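Local coordinates for protein Tox3 (Phaeosphaeria nodorum, PDB 6WES) that probably acts as a secreted necrotrophic effector of a fungal pathogen, its mature beta-barrel domain being linked to recognition through host Snn3, at residues T92-Q97 / M127-I132; T21-D26 / H79-M84; H15-R20 / L144-R149. All blocks are in the same frame, centred on the assembly; numbering follows the deposited sequence.

Contact 1. Residues T92-Q97 / M127-I132; sequences TRCLYQ and MHEVCI
Tyr96 and Glu129 face each other in a non-hydrogen-bonded pair of neighbouring antiparallel strands, and the tight half of this contact is built around them. Their side chains lie side by side and point the same way. The phenol lies beside the glutamate methylenes, with Tyr96 CE1 3.3 Å from Glu129 CG. At its far end Tyr96 OH donates to Glu129 OE2 at 2.6 Å, using the anti lone pair of that oxygen. Glu129 CG, anti to the backbone N (chi1 175°), is brought against the CE1 side of the ring, while the carboxylate plane is turned well away from the ring plane. Its other oxygen, OE1, accepts the backbone N of Glu19, so each carboxylate oxygen of this buried acid has a partner.

Three sulfurs flank this pair on the same side of the sheet. Met127 SD comes to 3.9 Å from Tyr96 CD1 in an oblique Met-aromatic contact. Two residues along from Tyr96 and Glu129, the next non-hydrogen-bonded pair is welded covalently: Cys94 SG and Cys131 SG are 2.0 Å apart, with a chi3 of 111°, and the two CA atoms approach to 4.1 Å.

The opposite face loosens toward its Arg93-Ile132 end. Gln97 and His128 at the other end are buried, and Leu95 CB and Val130 CG1 touch at 3.9 Å, but Ile132 is exposed, and the end of Arg93 leads away from the pairing to give NH1 to Asp135 O. Reciprocal backbone bonds join Arg93 to Ile132, Leu95 to Val130 and Gln97 to His128, among them Leu95 N to Val130 O at 2.8 Å. The whole is a regular antiparallel ladder with a cross-strand disulfide, set between strands 92-105 and 126-133 of the SnTox3 beta barrel.

Contact 2. Residues T21-D26 / H79-M84; sequences TGIQRD and HDFCLM
Strand 23-26 and strand 79-84 pass each other at 139° with their axes 10.2 Å apart, too far for backbone pairing, and Ile23 and Arg25 meet His79, Phe81 and Leu83 through side chains. In the order of the sheet, four other strands separate the two, so the contact spans the inside of the curled barrel wall. Arg25 does most of the work. Its chain bends at chi2 (-88°), which swings CD over one face of the Phe81 ring, toward the rim, in a CH-pi contact with Phe81 CE1 3.5 Å away. Beyond it the guanidinium also rises above the ring: Arg25 CZ lies 4.8 Å from the Phe81 centroid and 5° off the ring normal. This is a cation-pi contact, although the two planes are tilted rather than stacked.

The edge of the guanidinium at NH2 serves His79. Arg25 NH2 donates to His79 NE2 at 2.9 Å, nearly in the planes of both groups, which are themselves almost coplanar. A second bond, Arg25 NE to Gln24 O of the preceding residue at 2.9 Å, helps to fix the rotation of the group. Nearer the start of the strand the contact is purely apolar. Ile23 CG2 touches Phe81 CZ at 3.8 Å, and Ile23 CD1 meets Leu83 CD1 tip to tip at 4.2 Å. Gly22 and Ile23 both lie opposite His15, a G1 beta bulge.

Because His79 NE2 accepts a hydrogen bond from Arg25 NH2, its ring is probably neutral with the hydrogen on ND1, in keeping with the weak bond from ND1 to Asp56 OD2. The arginine charge is probably eased in part by the Phe81 face, His79 NE2 and Gln24 O.

Contact 3. Residues H15-R20 / L144-R149; sequences HDCRER and LECSTR
An antiparallel pairing near the two ends of the chain, between strands 2-16 and 144-153, brings His15 against Thr148 and Asp16 against Ser147 in the wall of the beta barrel. Asp16 and Ser147 form the hydrogen-bonded pair, with Asp16 N to Ser147 O and Ser147 N to Asp16 O each 2.9 Å. One residue further on, Cys17 SG is bonded to Cys146 SG. This disulfide, with a chi3 of 99°, carries the connection past the end of the ladder, where the first segment has left its strand and Cys146 interrupts the second.

On the Asp16 side the chemistry turns ionic. Arg149 grips the carboxylate side-on in a nearly coplanar salt bridge: Arg149 NH2 reaches Asp16 OD1 at 2.8 Å, and Arg149 NE reaches Asp16 OD2 at 3.0 Å. Both oxygens use their syn lone pairs. Asp16 OD1 also receives the backbone N of Gly22, while a water donates to OD2 and is hydrogen-bonded to Ser147 OG, so the acid has several neighbours to hold its orientation and probably favour its charged form.

His15 and Thr148 point to the opposite face of the sheet and lie side by side. His15 NE2 is 3.0 Å from Thr148 OG1, a hydroxyl that is hydrogen-bonded to Pro125 O. At the exposed edge, Arg18, bent at chi3, presents one face of its guanidinium to Leu144, whose CD1 sits over the centre of the group, 3.9 Å from Arg18 CZ.

The three contacts lie at one end of the barrel and illustrate how chemistry follows position. Contacts 1 and 3 are ladders between adjacent strands, each reinforced by a disulfide, whereas contact 2 spans the interior through side chains alone. They interlock: strands 126-133 and 144-153 are neighbours, as are 72-85 with 92-105 and 2-16 with 23-36. Met127 of contact 1 packs on Ile23, Arg25 and Phe81, joining wall to interior. Contact 1 keeps its buried tyrosine-glutamate pair on one face, contact 2 is a partly buried cation-aromatic cluster, and contact 3, with more exposed residues, relies on a hydrated salt bridge.

Contact 1. Residues T92-Q97 / M127-I132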
loop_
_atom_site.group_PDB
_atom_site.type_symbol
_atom_site.label_atom_id
_atom_site.label_comp_id
_atom_site.label_asym_id
_atom_site.label_seq_id
_atom_site.Cartn_x
_atom_site.Cartn_y
_atom_site.Cartn_z
ATOM N N THR A 92 -4.443 18.248 -21.465
ATOM C CA THR A 92 -3.428 17.279 -21.070
ATOM C C THR A 92 -4.068 16.338 -20.065
ATOM O O THR A 92 -4.547 16.773 -19.012
ATOM C CB THR A 92 -2.230 17.976 -20.432
ATOM O OG1 THR A 92 -1.689 18.909 -21.370
ATOM C CG2 THR A 92 -1.155 16.945 -20.064
ATOM N N ARG A 93 -4.092 15.053 -20.383
ATOM C CA ARG A 93 -4.658 14.058 -19.491
ATOM C C ARG A 93 -3.556 13.120 -19.035
ATOM O O ARG A 93 -2.790 12.604 -19.856
ATOM C CB ARG A 93 -5.765 13.276 -20.188
ATOM C CG ARG A 93 -6.847 14.189 -20.752
ATOM C CD ARG A 93 -8.128 13.437 -21.033
ATOM N NE ARG A 93 -8.726 12.924 -19.808
ATOM C CZ ARG A 93 -9.893 12.290 -19.765
ATOM N NH1 ARG A 93 -10.583 12.099 -20.882
ATOM N NH2 ARG A 93 -10.362 11.847 -18.606
ATOM N N CYS A 94 -3.466 12.923 -17.726
ATOM C CA CYS A 94 -2.379 12.149 -17.146
ATOM C C CYS A 94 -2.935 11.030 -16.292
ATOM O O CYS A 94 -3.818 11.252 -15.461
ATOM C CB CYS A 94 -1.495 13.034 -16.262
ATOM S SG CYS A 94 -0.700 14.401 -17.167
ATOM N N LEU A 95 -2.362 9.853 -16.442
ATOM C CA LEU A 95 -2.656 8.727 -15.574
ATOM C C LEU A 95 -1.493 8.549 -14.608
ATOM O O LEU A 95 -0.331 8.587 -15.016
ATOM C CB LEU A 95 -2.816 7.455 -16.409
ATOM C CG LEU A 95 -3.128 6.229 -15.555
ATOM C CD1 LEU A 95 -4.468 6.337 -14.848
ATOM C CD2 LEU A 95 -3.079 4.984 -16.407
ATOM N N TYR A 96 -1.811 8.362 -13.345
ATOM C CA TYR A 96 -0.830 8.210 -12.279
ATOM C C TYR A 96 -1.017 6.865 -11.615
ATOM O O TYR A 96 -2.145 6.391 -11.462
ATOM C CB TYR A 96 -1.024 9.272 -11.202
ATOM C CG TYR A 96 -0.742 10.621 -11.758
ATOM C CD1 TYR A 96 0.541 11.144 -11.740
ATOM C CD2 TYR A 96 -1.768 11.367 -12.327
ATOM C CE1 TYR A 96 0.804 12.390 -12.297
ATOM C CE2 TYR A 96 -1.521 12.579 -12.885
ATOM C CZ TYR A 96 -0.232 13.081 -12.865
ATOM O OH TYR A 96 0.007 14.306 -13.443
ATOM N N GLN A 97 0.088 6.258 -11.221
ATOM C CA GLN A 97 0.048 5.039 -10.429
ATOM C C GLN A 97 0.977 5.189 -9.234
ATOM O O GLN A 97 2.183 5.445 -9.402
ATOM C CB GLN A 97 0.487 3.861 -11.275
ATOM C CG GLN A 97 0.386 2.544 -10.520
ATOM C CD GLN A 97 0.568 1.385 -11.456
ATOM O OE1 GLN A 97 1.676 0.857 -11.595
ATOM N NE2 GLN A 97 -0.517 0.983 -12.113
ATOM N N MET A 127 5.708 7.025 -7.310
ATOM C CA MET A 127 4.614 7.400 -8.189
ATOM C C MET A 127 5.133 7.446 -9.611
ATOM O O MET A 127 6.318 7.705 -9.851
ATOM C CB MET A 127 4.002 8.753 -7.823
ATOM C CG MET A 127 2.729 9.089 -8.629
ATOM S SD MET A 127 1.883 10.585 -8.081
ATOM C CE MET A 127 1.196 9.917 -6.544
ATOM N N HIS A 128 4.234 7.180 -10.548
ATOM C CA HIS A 128 4.554 6.998 -11.950
ATOM C C HIS A 128 3.487 7.724 -12.752
ATOM O O HIS A 128 2.314 7.691 -12.381
ATOM C CB HIS A 128 4.565 5.472 -12.209
ATOM C CG HIS A 128 5.460 4.739 -11.254
ATOM N ND1 HIS A 128 6.776 4.469 -11.552
ATOM C CD2 HIS A 128 5.258 4.288 -9.987
ATOM C CE1 HIS A 128 7.344 3.863 -10.523
ATOM N NE2 HIS A 128 6.446 3.749 -9.554
ATOM N N GLU A 129 3.893 8.425 -13.813
ATOM C CA GLU A 129 2.987 9.308 -14.547
ATOM C C GLU A 129 3.132 9.071 -16.047
ATOM O O GLU A 129 4.247 8.909 -16.553
ATOM C CB GLU A 129 3.344 10.802 -14.251
ATOM C CG GLU A 129 2.543 11.873 -15.042
ATOM C CD GLU A 129 3.116 13.317 -14.939
ATOM O OE1 GLU A 129 4.236 13.535 -15.412
ATOM O OE2 GLU A 129 2.449 14.219 -14.398
ATOM N N VAL A 130 2.009 9.060 -16.773
ATOM C CA VAL A 130 2.027 9.104 -18.236
ATOM C C VAL A 130 0.997 10.134 -18.684
ATOM O O VAL A 130 -0.139 10.124 -18.201
ATOM C CB VAL A 130 1.793 7.709 -18.875
ATOM C CG1 VAL A 130 0.521 7.035 -18.360
ATOM C CG2 VAL A 130 1.843 7.769 -20.421
ATOM N N CYS A 131 1.397 11.050 -19.561
ATOM C CA CYS A 131 0.509 12.122 -19.997
ATOM C C CYS A 131 0.409 12.182 -21.517
ATOM O O CYS A 131 1.366 11.881 -22.232
ATOM C CB CYS A 131 0.978 13.501 -19.537
ATOM S SG CYS A 131 1.106 13.653 -17.779
ATOM N N ILE A 132 -0.758 12.597 -21.999
ATOM C CA ILE A 132 -0.971 12.841 -23.422
ATOM C C ILE A 132 -1.829 14.091 -23.581
ATOM O O ILE A 132 -2.676 14.407 -22.738
ATOM C CB ILE A 132 -1.623 11.616 -24.111
ATOM C CG1 ILE A 132 -1.737 11.828 -25.618
ATOM C CG2 ILE A 132 -3.008 11.338 -23.553
ATOM C CD1 ILE A 132 -2.039 10.548 -26.379
#

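Contact 2. Residues T21-D26 / H79-M84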
loop_
_atom_site.group_PDB
_atom_site.type_symbol
_atom_site.label_atom_id
_atom_site.label_comp_id
_atom_site.label_asym_id
_atom_site.label_seq_id
_atom_site.Cartn_x
_atom_site.Cartn_y
_atom_site.Cartn_z
ATOM N N THR A 21 2.881 18.952 -9.927
ATOM C CA THR A 21 3.611 18.771 -8.680
ATOM C C THR A 21 2.668 18.851 -7.485
ATOM O O THR A 21 1.498 19.224 -7.602
ATOM C CB THR A 21 4.717 19.814 -8.549
ATOM O OG1 THR A 21 4.123 21.117 -8.604
ATOM C CG2 THR A 21 5.699 19.666 -9.706
ATOM N N GLY A 22 3.198 18.470 -6.325
ATOM C CA GLY A 22 2.448 18.531 -5.084
ATOM C C GLY A 22 1.275 17.579 -4.985
ATOM O O GLY A 22 0.278 17.891 -4.307
ATOM N N ILE A 23 1.374 16.400 -5.600
ATOM C CA ILE A 23 0.281 15.436 -5.599
ATOM C C ILE A 23 0.329 14.685 -4.281
ATOM O O ILE A 23 1.246 13.896 -4.041
ATOM C CB ILE A 23 0.390 14.472 -6.786
ATOM C CG1 ILE A 23 0.459 15.249 -8.107
ATOM C CG2 ILE A 23 -0.762 13.495 -6.746
ATOM C CD1 ILE A 23 0.755 14.361 -9.310
ATOM N N GLN A 24 -0.674 14.887 -3.444
ATOM C CA GLN A 24 -0.764 14.191 -2.170
ATOM C C GLN A 24 -1.772 13.048 -2.253
ATOM O O GLN A 24 -2.847 13.189 -2.849
ATOM C CB GLN A 24 -1.180 15.152 -1.064
ATOM C CG GLN A 24 -1.220 14.494 0.326
ATOM C CD GLN A 24 -1.349 15.517 1.424
ATOM O OE1 GLN A 24 -0.431 16.302 1.649
ATOM N NE2 GLN A 24 -2.493 15.532 2.098
ATOM N N ARG A 25 -1.428 11.912 -1.660
ATOM C CA ARG A 25 -2.329 10.769 -1.609
ATOM C C ARG A 25 -2.227 10.095 -0.253
ATOM O O ARG A 25 -1.128 9.949 0.289
ATOM C CB ARG A 25 -1.934 9.708 -2.646
ATOM C CG ARG A 25 -1.951 10.192 -4.095
ATOM C CD ARG A 25 -3.328 10.014 -4.697
ATOM N NE ARG A 25 -4.229 11.092 -4.326
ATOM C CZ ARG A 25 -5.546 11.029 -4.508
ATOM N NH1 ARG A 25 -6.327 12.042 -4.158
ATOM N NH2 ARG A 25 -6.081 9.949 -5.051
ATOM N N ASP A 26 -3.369 9.634 0.262
ATOM C CA ASP A 26 -3.443 8.780 1.442
ATOM C C ASP A 26 -3.802 7.372 0.978
ATOM O O ASP A 26 -4.726 7.203 0.184
ATOM C CB ASP A 26 -4.542 9.257 2.401
ATOM C CG ASP A 26 -4.132 10.443 3.239
ATOM O OD1 ASP A 26 -3.097 11.057 2.937
ATOM O OD2 ASP A 26 -4.866 10.803 4.193
ATOM N N HIS A 79 -2.393 2.110 -6.451
ATOM C CA HIS A 79 -3.472 3.079 -6.554
ATOM C C HIS A 79 -3.337 3.782 -7.900
ATOM O O HIS A 79 -2.284 4.348 -8.187
ATOM C CB HIS A 79 -3.340 4.099 -5.402
ATOM C CG HIS A 79 -4.241 5.291 -5.523
ATOM N ND1 HIS A 79 -5.578 5.202 -5.822
ATOM C CD2 HIS A 79 -3.982 6.612 -5.351
ATOM C CE1 HIS A 79 -6.110 6.413 -5.845
ATOM N NE2 HIS A 79 -5.160 7.286 -5.555
ATOM N N ASP A 80 -4.384 3.739 -8.725
ATOM C CA ASP A 80 -4.407 4.409 -10.026
ATOM C C ASP A 80 -5.380 5.587 -9.993
ATOM O O ASP A 80 -6.469 5.482 -9.423
ATOM C CB ASP A 80 -4.856 3.426 -11.125
ATOM C CG ASP A 80 -3.998 2.173 -11.168
ATOM O OD1 ASP A 80 -2.765 2.320 -11.261
ATOM O OD2 ASP A 80 -4.546 1.040 -11.083
ATOM N N PHE A 81 -4.991 6.719 -10.585
ATOM C CA PHE A 81 -5.905 7.858 -10.666
ATOM C C PHE A 81 -5.514 8.722 -11.850
ATOM O O PHE A 81 -4.397 8.639 -12.347
ATOM C CB PHE A 81 -5.944 8.688 -9.361
ATOM C CG PHE A 81 -4.612 9.256 -8.952
ATOM C CD1 PHE A 81 -3.668 8.460 -8.331
ATOM C CD2 PHE A 81 -4.309 10.590 -9.192
ATOM C CE1 PHE A 81 -2.433 8.978 -7.961
ATOM C CE2 PHE A 81 -3.071 11.110 -8.834
ATOM C CZ PHE A 81 -2.146 10.310 -8.212
ATOM N N CYS A 82 -6.457 9.552 -12.287
ATOM C CA CYS A 82 -6.300 10.406 -13.458
ATOM C C CYS A 82 -6.402 11.870 -13.046
ATOM O O CYS A 82 -7.161 12.228 -12.139
ATOM C CB CYS A 82 -7.386 10.120 -14.513
ATOM S SG CYS A 82 -7.133 8.662 -15.614
ATOM N N LEU A 83 -5.635 12.722 -13.721
ATOM C CA LEU A 83 -5.771 14.161 -13.557
ATOM C C LEU A 83 -5.784 14.787 -14.940
ATOM O O LEU A 83 -5.180 14.271 -15.887
ATOM C CB LEU A 83 -4.635 14.801 -12.743
ATOM C CG LEU A 83 -4.456 14.316 -11.283
ATOM C CD1 LEU A 83 -3.164 14.802 -10.707
ATOM C CD2 LEU A 83 -5.631 14.737 -10.419
ATOM N N MET A 84 -6.452 15.924 -15.044
ATOM C CA MET A 84 -6.578 16.624 -16.310
ATOM C C MET A 84 -6.235 18.090 -16.110
ATOM O O MET A 84 -6.577 18.684 -15.083
ATOM C CB MET A 84 -7.997 16.507 -16.824
ATOM C CG MET A 84 -8.267 17.381 -18.021
ATOM S SD MET A 84 -9.726 16.840 -18.901
ATOM C CE MET A 84 -11.030 17.634 -17.977
#

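Contact 3. Residues H15-R20 / L144-R149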
loop_
_atom_site.group_PDB
_atom_site.type_symbol
_atom_site.label_atom_id
_atom_site.label_comp_id
_atom_site.label_asym_id
_atom_site.label_seq_id
_atom_site.Cartn_x
_atom_site.Cartn_y
_atom_site.Cartn_z
ATOM N N HIS A 15 4.139 13.724 -4.134
ATOM C CA HIS A 15 5.012 13.470 -5.274
ATOM C C HIS A 15 5.006 14.643 -6.241
ATOM O O HIS A 15 3.996 15.338 -6.408
ATOM C CB HIS A 15 4.570 12.198 -6.018
ATOM C CG HIS A 15 4.840 10.948 -5.240
ATOM N ND1 HIS A 15 3.964 10.450 -4.301
ATOM C CD2 HIS A 15 5.926 10.144 -5.206
ATOM C CE1 HIS A 15 4.493 9.378 -3.726
ATOM N NE2 HIS A 15 5.681 9.164 -4.274
ATOM N N ASP A 16 6.136 14.807 -6.918
ATOM C CA ASP A 16 6.298 15.819 -7.958
ATOM C C ASP A 16 6.578 15.104 -9.264
ATOM O O ASP A 16 7.486 14.270 -9.345
ATOM C CB ASP A 16 7.427 16.769 -7.574
ATOM C CG ASP A 16 7.122 17.500 -6.303
ATOM O OD1 ASP A 16 5.981 17.971 -6.130
ATOM O OD2 ASP A 16 8.034 17.612 -5.442
ATOM N N CYS A 17 5.762 15.387 -10.262
ATOM C CA CYS A 17 5.828 14.682 -11.533
ATOM C C CYS A 17 6.124 15.686 -12.644
ATOM O O CYS A 17 6.249 16.892 -12.400
ATOM C CB CYS A 17 4.522 13.920 -11.789
ATOM S SG CYS A 17 4.128 12.621 -10.547
ATOM N N ARG A 18 6.225 15.181 -13.882
ATOM C CA ARG A 18 6.655 16.059 -14.972
ATOM C C ARG A 18 5.611 17.123 -15.277
ATOM O O ARG A 18 5.959 18.273 -15.569
ATOM C CB ARG A 18 7.014 15.271 -16.237
ATOM C CG ARG A 18 7.493 16.205 -17.362
ATOM C CD ARG A 18 8.250 15.480 -18.454
ATOM N NE ARG A 18 9.380 14.714 -17.928
ATOM C CZ ARG A 18 10.188 13.978 -18.688
ATOM N NH1 ARG A 18 9.995 13.921 -20.006
ATOM N NH2 ARG A 18 11.184 13.300 -18.136
ATOM N N GLU A 19 4.328 16.762 -15.248
ATOM C CA GLU A 19 3.269 17.690 -15.621
ATOM C C GLU A 19 2.564 18.333 -14.441
ATOM O O GLU A 19 1.920 19.369 -14.624
ATOM C CB GLU A 19 2.219 17.002 -16.504
ATOM C CG GLU A 19 2.759 16.553 -17.845
ATOM C CD GLU A 19 3.214 17.706 -18.701
ATOM O OE1 GLU A 19 2.563 18.772 -18.658
ATOM O OE2 GLU A 19 4.244 17.548 -19.389
ATOM N N ARG A 20 2.674 17.763 -13.244
ATOM C CA ARG A 20 1.973 18.274 -12.075
ATOM C C ARG A 20 2.817 17.988 -10.845
ATOM O O ARG A 20 3.387 16.900 -10.725
ATOM C CB ARG A 20 0.615 17.592 -11.893
ATOM C CG ARG A 20 -0.151 18.161 -10.721
ATOM C CD ARG A 20 -1.548 17.638 -10.669
ATOM N NE ARG A 20 -2.194 17.713 -11.979
ATOM C CZ ARG A 20 -3.329 18.365 -12.221
ATOM N NH1 ARG A 20 -3.964 18.989 -11.234
ATOM N NH2 ARG A 20 -3.835 18.379 -13.450
ATOM N N LEU A 144 6.587 7.172 -16.648
ATOM C CA LEU A 144 7.829 7.790 -16.175
ATOM C C LEU A 144 7.738 7.974 -14.662
ATOM O O LEU A 144 6.729 8.480 -14.162
ATOM C CB LEU A 144 8.020 9.169 -16.815
ATOM C CG LEU A 144 8.301 9.268 -18.321
ATOM C CD1 LEU A 144 8.083 10.689 -18.836
ATOM C CD2 LEU A 144 9.715 8.816 -18.623
ATOM N N GLU A 145 8.790 7.608 -13.935
ATOM C CA GLU A 145 8.751 7.730 -12.484
ATOM C C GLU A 145 8.917 9.186 -12.041
ATOM O O GLU A 145 9.754 9.923 -12.564
ATOM C CB GLU A 145 9.847 6.862 -11.857
ATOM C CG GLU A 145 9.753 6.733 -10.345
ATOM C CD GLU A 145 10.655 5.648 -9.787
ATOM O OE1 GLU A 145 10.843 4.611 -10.460
ATOM O OE2 GLU A 145 11.171 5.837 -8.672
ATOM N N CYS A 146 8.101 9.590 -11.059
ATOM C CA CYS A 146 8.095 10.897 -10.419
ATOM C C CYS A 146 9.105 10.928 -9.273
ATOM O O CYS A 146 9.725 9.918 -8.943
ATOM C CB CYS A 146 6.703 11.156 -9.858
ATOM S SG CYS A 146 5.346 10.980 -11.032
ATOM N N SER A 147 9.284 12.089 -8.644
ATOM C CA SER A 147 10.087 12.128 -7.429
ATOM C C SER A 147 9.192 12.214 -6.197
ATOM O O SER A 147 8.140 12.857 -6.209
ATOM C CB SER A 147 11.112 13.269 -7.458
ATOM O OG SER A 147 10.480 14.506 -7.742
ATOM N N THR A 148 9.594 11.509 -5.142
ATOM C CA THR A 148 8.856 11.515 -3.885
ATOM C C THR A 148 9.316 12.724 -3.079
ATOM O O THR A 148 10.511 12.860 -2.780
ATOM C CB THR A 148 9.107 10.203 -3.143
ATOM O OG1 THR A 148 8.684 9.110 -3.969
ATOM C CG2 THR A 148 8.340 10.151 -1.802
ATOM N N ARG A 149 8.387 13.616 -2.735
ATOM C CA ARG A 149 8.753 14.773 -1.931
ATOM C C ARG A 149 8.824 14.424 -0.459
ATOM O O ARG A 149 9.752 14.845 0.227
ATOM C CB ARG A 149 7.786 15.924 -2.149
ATOM C CG ARG A 149 8.534 17.218 -1.798
ATOM C CD ARG A 149 7.643 18.358 -1.631
ATOM N NE ARG A 149 7.035 18.719 -2.896
ATOM C CZ ARG A 149 6.089 19.630 -2.986
ATOM N NH1 ARG A 149 5.708 20.284 -1.894
ATOM N NH2 ARG A 149 5.535 19.886 -4.157
HETATM O O HOH W 1 10.366 15.605 -10.328
HETATM O O HOH W 2 10.127 15.606 -5.348
#